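Local coordinates for protein tannase (Lactobacillus plantarum, PDB 3WA7) that hydrolyses the galloyl ester bonds of tannins as a tannase of the alpha/beta-hydrolase fold, at residues A[335-348]-A[415-427]. Sequence-based numbering, arbitrary orientation.
With GOL (glycerol), chain E.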
ATOM      1  N   TYR A 335       5.061  18.643 -17.230  1.00  5.82           N
ATOM      2  CA  TYR A 335       3.941  17.904 -16.654  1.00  6.22           C
ATOM      3  C   TYR A 335       3.967  17.988 -15.129  1.00  7.10           C
ATOM      4  O   TYR A 335       2.944  18.251 -14.491  1.00  6.53           O
ATOM      5  CB  TYR A 335       3.988  16.432 -17.080  1.00  5.74           C
ATOM      6  CG  TYR A 335       2.922  15.582 -16.417  1.00  7.10           C
ATOM      7  CD1 TYR A 335       1.587  15.690 -16.795  1.00  7.36           C
ATOM      8  CD2 TYR A 335       3.247  14.701 -15.382  1.00  5.97           C
ATOM      9  CE1 TYR A 335       0.594  14.946 -16.157  1.00  8.17           C
ATOM     10  CE2 TYR A 335       2.264  13.954 -14.737  1.00  7.36           C
ATOM     11  CZ  TYR A 335       0.938  14.084 -15.132  1.00  7.83           C
ATOM     12  OH  TYR A 335      -0.046  13.355 -14.500  1.00  6.45           O
ATOM     13  N   LEU A 336       5.141  17.762 -14.548  1.00  7.33           N
ATOM     14  CA  LEU A 336       5.284  17.804 -13.097  1.00  6.84           C
ATOM     15  C   LEU A 336       4.944  19.168 -12.515  1.00  8.29           C
ATOM     16  O   LEU A 336       4.318  19.259 -11.457  1.00  9.49           O
ATOM     17  CB  LEU A 336       6.703  17.383 -12.703  1.00  6.67           C
ATOM     18  CG  LEU A 336       6.973  15.923 -13.085  1.00  5.99           C
ATOM     19  CD1 LEU A 336       8.439  15.587 -12.894  1.00  6.94           C
ATOM     20  CD2 LEU A 336       6.081  15.005 -12.246  1.00  7.92           C
ATOM     21  N   LYS A 337       5.350  20.232 -13.202  1.00  8.66           N
ATOM     22  CA  LYS A 337       5.051  21.579 -12.729  1.00  9.75           C
ATOM     23  C   LYS A 337       3.541  21.803 -12.793  1.00 10.19           C
ATOM     24  O   LYS A 337       2.953  22.439 -11.916  1.00 10.11           O
ATOM     25  CB  LYS A 337       5.772  22.616 -13.597  1.00 11.79           C
ATOM     26  CG  LYS A 337       5.503  24.058 -13.200  1.00 15.26           C
ATOM     27  CD  LYS A 337       6.283  25.024 -14.085  1.00 18.10           C
ATOM     28  CE  LYS A 337       6.000  26.470 -13.705  1.00 21.45           C
ATOM     29  NZ  LYS A 337       6.713  27.431 -14.599  1.00 23.64           N
ATOM     30  N   SER A 338       2.923  21.266 -13.840  1.00  9.12           N
ATOM     31  CA  SER A 338       1.486  21.390 -14.045  1.00 10.19           C
ATOM     32  C   SER A 338       0.727  20.590 -12.986  1.00  9.19           C
ATOM     33  O   SER A 338      -0.280  21.043 -12.450  1.00  9.96           O
ATOM     34  CB  SER A 338       1.120  20.889 -15.450  1.00 11.52           C
ATOM     35  OG  SER A 338      -0.256  21.074 -15.726  1.00 12.71           O
ATOM     36  N   LEU A 339       1.234  19.400 -12.680  1.00  9.32           N
ATOM     37  CA  LEU A 339       0.617  18.526 -11.686  1.00  8.08           C
ATOM     38  C   LEU A 339       0.731  19.111 -10.274  1.00  8.42           C
ATOM     39  O   LEU A 339      -0.186  18.977  -9.459  1.00  7.55           O
ATOM     40  CB  LEU A 339       1.291  17.154 -11.732  1.00  8.93           C
ATOM     41  CG  LEU A 339       0.766  16.097 -10.763  1.00  9.26           C
ATOM     42  CD1 LEU A 339      -0.726  15.873 -10.990  1.00 10.03           C
ATOM     43  CD2 LEU A 339       1.546  14.810 -10.969  1.00 12.12           C
ATOM     44  N   THR A 340       1.872  19.750 -10.023  1.00  8.01           N
ATOM     45  CA  THR A 340       2.246  20.401  -8.761  1.00  7.82           C
ATOM     46  C   THR A 340       2.838  19.490  -7.689  1.00  6.75           C
ATOM     47  O   THR A 340       2.525  18.297  -7.591  1.00  6.41           O
ATOM     48  CB  THR A 340       1.074  21.199  -8.101  1.00  8.84           C
ATOM     49  OG1 THR A 340       0.158  20.298  -7.467  1.00  8.53           O
ATOM     50  CG2 THR A 340       0.340  22.040  -9.140  1.00 10.32           C
ATOM     51  N   ARG A 341       3.721  20.082  -6.893  1.00  6.72           N
ATOM     52  CA  ARG A 341       4.376  19.403  -5.786  1.00  7.04           C
ATOM     53  C   ARG A 341       3.409  19.434  -4.608  1.00  6.35           C
ATOM     54  O   ARG A 341       2.760  20.447  -4.359  1.00  7.44           O
ATOM     55  CB  ARG A 341       5.668  20.142  -5.417  1.00  7.36           C
ATOM     56  CG  ARG A 341       6.264  19.745  -4.071  1.00  9.11           C
ATOM     57  CD  ARG A 341       7.275  20.781  -3.591  1.00  9.27           C
ATOM     58  NE  ARG A 341       8.584  20.647  -4.225  1.00  9.91           N
ATOM     59  CZ  ARG A 341       9.530  19.801  -3.823  1.00  8.22           C
ATOM     60  NH1 ARG A 341       9.319  19.006  -2.782  1.00  7.45           N
ATOM     61  NH2 ARG A 341      10.695  19.758  -4.458  1.00  8.04           N
HETATM   62  N   MSE A 342       3.321  18.326  -3.883  1.00  5.79           N
HETATM   63  CA  MSE A 342       2.427  18.240  -2.737  1.00  6.41           C
HETATM   64  C   MSE A 342       3.149  18.469  -1.416  1.00  7.16           C
HETATM   65  O   MSE A 342       2.749  19.313  -0.616  1.00  8.48           O
HETATM   66  CB  MSE A 342       1.760  16.865  -2.702  1.00  8.11           C
HETATM   67  CG  MSE A 342       0.794  16.676  -1.554  1.00  9.93           C
HETATM   68 SE   MSE A 342       0.268  14.834  -1.380  1.00 15.49          SE
HETATM   69  CE  MSE A 342      -0.205  14.841   0.489  1.00 13.86           C
ATOM     70  N   LYS A 343       4.220  17.711  -1.201  1.00  7.41           N
ATOM     71  CA  LYS A 343       4.987  17.781   0.039  1.00  7.62           C
ATOM     72  C   LYS A 343       6.248  18.635  -0.022  1.00  8.37           C
ATOM     73  O   LYS A 343       6.843  18.818  -1.085  1.00  7.64           O
ATOM     74  CB  LYS A 343       5.351  16.361   0.478  1.00  6.83           C
ATOM     75  CG  LYS A 343       4.135  15.467   0.690  1.00  5.38           C
ATOM     76  CD  LYS A 343       4.537  14.034   0.982  1.00  6.95           C
ATOM     77  CE  LYS A 343       3.315  13.172   1.270  1.00  7.28           C
ATOM     78  NZ  LYS A 343       3.692  11.762   1.580  1.00  4.11           N
ATOM     79  N   ALA A 344       6.648  19.146   1.140  1.00  8.51           N
ATOM     80  CA  ALA A 344       7.844  19.975   1.260  1.00 10.49           C
ATOM     81  C   ALA A 344       9.091  19.094   1.330  1.00 11.94           C
ATOM     82  O   ALA A 344       9.049  17.925   0.946  1.00 11.87           O
ATOM     83  CB  ALA A 344       7.746  20.855   2.503  1.00 12.15           C
ATOM     84  N   VAL A 345      10.192  19.648   1.834  1.00 11.28           N
ATOM     85  CA  VAL A 345      11.453  18.912   1.911  1.00  9.55           C
ATOM     86  C   VAL A 345      12.048  18.840   3.321  1.00  9.12           C
ATOM     87  O   VAL A 345      12.219  19.866   3.979  1.00 10.79           O
ATOM     88  CB  VAL A 345      12.509  19.563   0.982  1.00  9.97           C
ATOM     89  CG1 VAL A 345      13.766  18.707   0.930  1.00  9.96           C
ATOM     90  CG2 VAL A 345      11.930  19.756  -0.407  1.00  9.47           C
ATOM     91  N   PRO A 346      12.344  17.624   3.814  1.00  8.13           N
ATOM     92  CA  PRO A 346      12.152  16.333   3.145  1.00  7.88           C
ATOM     93  C   PRO A 346      10.663  15.998   3.190  1.00  9.13           C
ATOM     94  O   PRO A 346       9.968  16.392   4.126  1.00  9.96           O
ATOM     95  CB  PRO A 346      12.981  15.370   3.996  1.00  7.79           C
ATOM     96  CG  PRO A 346      14.029  16.257   4.616  1.00  8.12           C
ATOM     97  CD  PRO A 346      13.225  17.469   4.987  1.00  7.60           C
ATOM     98  N   ALA A 347      10.176  15.273   2.189  1.00  7.66           N
ATOM     99  CA  ALA A 347       8.759  14.922   2.132  1.00  7.45           C
ATOM    100  C   ALA A 347       8.332  13.850   3.132  1.00  7.23           C
ATOM    101  O   ALA A 347       7.166  13.808   3.537  1.00  7.78           O
ATOM    102  CB  ALA A 347       8.389  14.475   0.711  1.00  6.02           C
ATOM    103  N   PHE A 348       9.264  12.990   3.533  1.00  6.47           N
ATOM    104  CA  PHE A 348       8.947  11.912   4.463  1.00  6.28           C
ATOM    105  C   PHE A 348       9.680  12.009   5.796  1.00  6.54           C
ATOM    106  O   PHE A 348       9.053  11.967   6.854  1.00  8.12           O
ATOM    107  CB  PHE A 348       9.223  10.557   3.801  1.00  5.76           C
ATOM    108  CG  PHE A 348       8.388  10.313   2.569  1.00  6.71           C
ATOM    109  CD1 PHE A 348       8.713  10.923   1.361  1.00  7.31           C
ATOM    110  CD2 PHE A 348       7.236   9.533   2.637  1.00  8.10           C
ATOM    111  CE1 PHE A 348       7.900  10.766   0.235  1.00  5.16           C
ATOM    112  CE2 PHE A 348       6.415   9.370   1.519  1.00  8.23           C
ATOM    113  CZ  PHE A 348       6.748   9.988   0.317  1.00  7.76           C
ATOM    114  N   HIS A 415      -0.750   3.030  -9.261  1.00  6.60           N
ATOM    115  CA  HIS A 415      -0.426   4.325  -8.669  1.00  6.18           C
ATOM    116  C   HIS A 415      -0.948   5.358  -9.659  1.00  7.09           C
ATOM    117  O   HIS A 415      -0.526   5.378 -10.812  1.00  8.25           O
ATOM    118  CB  HIS A 415       1.087   4.510  -8.485  1.00  6.01           C
ATOM    119  CG  HIS A 415       1.453   5.799  -7.811  1.00  6.78           C
ATOM    120  ND1 HIS A 415       1.735   5.886  -6.464  1.00  8.66           N
ATOM    121  CD2 HIS A 415       1.533   7.063  -8.293  1.00  5.99           C
ATOM    122  CE1 HIS A 415       1.971   7.146  -6.146  1.00  9.67           C
ATOM    123  NE2 HIS A 415       1.855   7.880  -7.238  1.00  7.80           N
ATOM    124  N   GLY A 416      -1.873   6.203  -9.215  1.00  6.18           N
ATOM    125  CA  GLY A 416      -2.450   7.205 -10.098  1.00  5.22           C
ATOM    126  C   GLY A 416      -1.467   8.192 -10.701  1.00  6.23           C
ATOM    127  O   GLY A 416      -0.535   8.638 -10.035  1.00  5.71           O
ATOM    128  N   ALA A 417      -1.685   8.545 -11.966  1.00  7.00           N
ATOM    129  CA  ALA A 417      -0.814   9.491 -12.655  1.00  5.74           C
ATOM    130  C   ALA A 417      -0.924  10.891 -12.058  1.00  6.13           C
ATOM    131  O   ALA A 417      -0.118  11.765 -12.367  1.00  6.17           O
ATOM    132  CB  ALA A 417      -1.147   9.526 -14.146  1.00  8.13           C
ATOM    133  N   ALA A 418      -1.919  11.104 -11.199  1.00  4.84           N
ATOM    134  CA  ALA A 418      -2.098  12.406 -10.560  1.00  6.82           C
ATOM    135  C   ALA A 418      -1.832  12.315  -9.057  1.00  6.91           C
ATOM    136  O   ALA A 418      -2.133  13.241  -8.304  1.00  7.39           O
ATOM    137  CB  ALA A 418      -3.508  12.933 -10.816  1.00  8.43           C
ATOM    138  N   ASP A 419      -1.255  11.195  -8.636  1.00  5.52           N
ATOM    139  CA  ASP A 419      -0.937  10.951  -7.231  1.00  6.16           C
ATOM    140  C   ASP A 419       0.472  11.470  -6.935  1.00  6.69           C
ATOM    141  O   ASP A 419       1.456  10.927  -7.438  1.00  6.97           O
ATOM    142  CB  ASP A 419      -1.013   9.443  -6.952  1.00  6.36           C
ATOM    143  CG  ASP A 419      -0.780   9.097  -5.493  1.00  7.84           C
ATOM    144  OD1 ASP A 419      -0.042   9.832  -4.808  1.00  7.55           O
ATOM    145  OD2 ASP A 419      -1.322   8.065  -5.036  1.00  6.40           O
ATOM    146  N   ARG A 420       0.561  12.518  -6.115  1.00  4.94           N
ATOM    147  CA  ARG A 420       1.844  13.123  -5.758  1.00  7.37           C
ATOM    148  C   ARG A 420       2.274  12.844  -4.318  1.00  5.37           C
ATOM    149  O   ARG A 420       3.149  13.532  -3.786  1.00  5.28           O
ATOM    150  CB  ARG A 420       1.781  14.641  -5.967  1.00  6.46           C
ATOM    151  CG  ARG A 420       1.208  15.049  -7.313  1.00  7.68           C
ATOM    152  CD  ARG A 420      -0.116  15.755  -7.135  1.00  8.05           C
ATOM    153  NE  ARG A 420       0.055  17.080  -6.546  1.00  9.02           N
ATOM    154  CZ  ARG A 420      -0.461  17.467  -5.383  1.00 10.24           C
ATOM    155  NH1 ARG A 420      -1.194  16.630  -4.657  1.00 11.70           N
ATOM    156  NH2 ARG A 420      -0.249  18.705  -4.949  1.00  9.97           N
ATOM    157  N   ASP A 421       1.672  11.842  -3.682  1.00  5.66           N
ATOM    158  CA  ASP A 421       2.027  11.526  -2.301  1.00  5.85           C
ATOM    159  C   ASP A 421       3.426  10.936  -2.195  1.00  6.61           C
ATOM    160  O   ASP A 421       4.053  10.976  -1.138  1.00  6.89           O
ATOM    161  CB  ASP A 421       0.987  10.592  -1.682  1.00  7.04           C
ATOM    162  CG  ASP A 421      -0.278  11.328  -1.291  1.00  9.62           C
ATOM    163  OD1 ASP A 421      -0.961  11.863  -2.189  1.00  8.93           O
ATOM    164  OD2 ASP A 421      -0.583  11.388  -0.081  1.00  9.74           O
ATOM    165  N   THR A 422       3.907  10.385  -3.302  1.00  6.67           N
ATOM    166  CA  THR A 422       5.257   9.848  -3.368  1.00  5.55           C
ATOM    167  C   THR A 422       5.625   9.864  -4.848  1.00  5.05           C
ATOM    168  O   THR A 422       4.745   9.877  -5.707  1.00  5.53           O
ATOM    169  CB  THR A 422       5.350   8.409  -2.789  1.00  4.72           C
ATOM    170  OG1 THR A 422       6.728   8.070  -2.584  1.00  5.84           O
ATOM    171  CG2 THR A 422       4.713   7.395  -3.731  1.00  5.53           C
ATOM    172  N   SER A 423       6.915   9.889  -5.150  1.00  4.03           N
ATOM    173  CA  SER A 423       7.354   9.917  -6.541  1.00  4.32           C
ATOM    174  C   SER A 423       6.912   8.691  -7.328  1.00  4.73           C
ATOM    175  O   SER A 423       6.796   7.593  -6.779  1.00  5.22           O
ATOM    176  CB  SER A 423       8.879  10.019  -6.617  1.00  5.52           C
ATOM    177  OG  SER A 423       9.325   9.849  -7.953  1.00  5.58           O
ATOM    178  N   PHE A 424       6.670   8.891  -8.620  1.00  4.91           N
ATOM    179  CA  PHE A 424       6.281   7.807  -9.514  1.00  4.91           C
ATOM    180  C   PHE A 424       7.400   6.775  -9.530  1.00  5.17           C
ATOM    181  O   PHE A 424       7.166   5.599  -9.788  1.00  5.85           O
ATOM    182  CB  PHE A 424       6.076   8.339 -10.934  1.00  4.62           C
ATOM    183  CG  PHE A 424       4.975   9.350 -11.047  1.00  5.38           C
ATOM    184  CD1 PHE A 424       5.231  10.622 -11.549  1.00  3.61           C
ATOM    185  CD2 PHE A 424       3.680   9.026 -10.652  1.00  5.77           C
ATOM    186  CE1 PHE A 424       4.206  11.565 -11.655  1.00  5.18           C
ATOM    187  CE2 PHE A 424       2.651   9.957 -10.753  1.00  5.65           C
ATOM    188  CZ  PHE A 424       2.912  11.228 -11.256  1.00  5.85           C
ATOM    189  N   ALA A 425       8.621   7.230  -9.253  1.00  4.78           N
ATOM    190  CA  ALA A 425       9.783   6.345  -9.241  1.00  4.62           C
ATOM    191  C   ALA A 425       9.643   5.210  -8.235  1.00  5.23           C
ATOM    192  O   ALA A 425      10.135   4.108  -8.464  1.00  6.18           O
ATOM    193  CB  ALA A 425      11.046   7.145  -8.937  1.00  5.69           C
ATOM    194  N   ILE A 426       8.976   5.485  -7.117  1.00  5.31           N
ATOM    195  CA  ILE A 426       8.791   4.484  -6.073  1.00  5.82           C
ATOM    196  C   ILE A 426       8.035   3.235  -6.553  1.00  5.67           C
ATOM    197  O   ILE A 426       8.545   2.122  -6.438  1.00  6.17           O
ATOM    198  CB  ILE A 426       8.099   5.119  -4.837  1.00  5.90           C
ATOM    199  CG1 ILE A 426       9.063   6.109  -4.167  1.00  5.56           C
ATOM    200  CG2 ILE A 426       7.665   4.044  -3.851  1.00  6.45           C
ATOM    201  CD1 ILE A 426      10.359   5.478  -3.650  1.00  8.05           C
ATOM    202  N   PRO A 427       6.809   3.393  -7.086  1.00  5.94           N
ATOM    203  CA  PRO A 427       6.122   2.178  -7.543  1.00  5.02           C
ATOM    204  C   PRO A 427       6.804   1.558  -8.771  1.00  5.58           C
ATOM    205  O   PRO A 427       6.756   0.345  -8.976  1.00  4.58           O
ATOM    206  CB  PRO A 427       4.701   2.666  -7.835  1.00  5.44           C
ATOM    207  CG  PRO A 427       4.902   4.111  -8.197  1.00  3.76           C
ATOM    208  CD  PRO A 427       5.926   4.567  -7.182  1.00  5.83           C
TER
HETATM  209  C1  GOL E 504       0.766   9.511   2.349  1.00 11.45           C
HETATM  210  O1  GOL E 504       1.061  10.837   1.898  1.00 11.69           O
HETATM  211  C2  GOL E 504       1.648   9.167   3.549  1.00 12.19           C
HETATM  212  O2  GOL E 504       3.006   9.468   3.236  1.00 13.56           O
HETATM  213  C3  GOL E 504       1.538   7.676   3.867  1.00 14.36           C
HETATM  214  O3  GOL E 504       1.855   7.464   5.247  0.75 11.56           O
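R420 holds the chain leaving helix 332-339 side-on, one nitrogen to each of two atoms of T340: NE donates to the carbonyl T340 O at 2.9 Å and NH2 to the hydroxyl T340 OG1 at 3.0 Å. Both acceptors are tilted out of the guanidinium plane. Bends at chi2 (113°) and chi3 (71°) fold the side chain so that NE and NH2 both face T340, and NH2 also bonds H227 O. Two further hydrogen bonds show how side chains can anchor a loop through its carbonyls. Y335, its OH 2.7 Å from A417 O, meets that oxygen at the ring edge but from above the carbonyl plane. K343 reaches with an extended chain to D421 O, NZ lying 2.9 Å away in the carbonyl plane, on a lone pair.

Apolar packing joins L339, L336 and F424. L339 CD2 abuts the F424 ring at the edge, where L336 CD2 also arrives. L339 and the R420 methylenes lie alongside, running in opposing senses, with L339 CG 3.6 Å from R420 CG. M342, a selenomethionine introduced by labelling, lays CB over one guanidinium face of R420.

Two contacts involve polar atoms: M342 SE lies 3.3 Å from D421 OD1, and F348 CZ comes 3.2 Å from D421 O, the carbonyl K343 uses. A glycerol, probably from the crystallisation liquor, accepts from K343 NZ, donates to D421 OD2 and bonds E357.

Within 415-427, D419 OD1 accepts from D421 N in an Asx turn, while OD2 bonds H451 ND1. This is consistent with the acid loop of an alpha/beta-hydrolase after strand 410-414, D419 probably completing a Ser-His-Asp triad with S163 and H451.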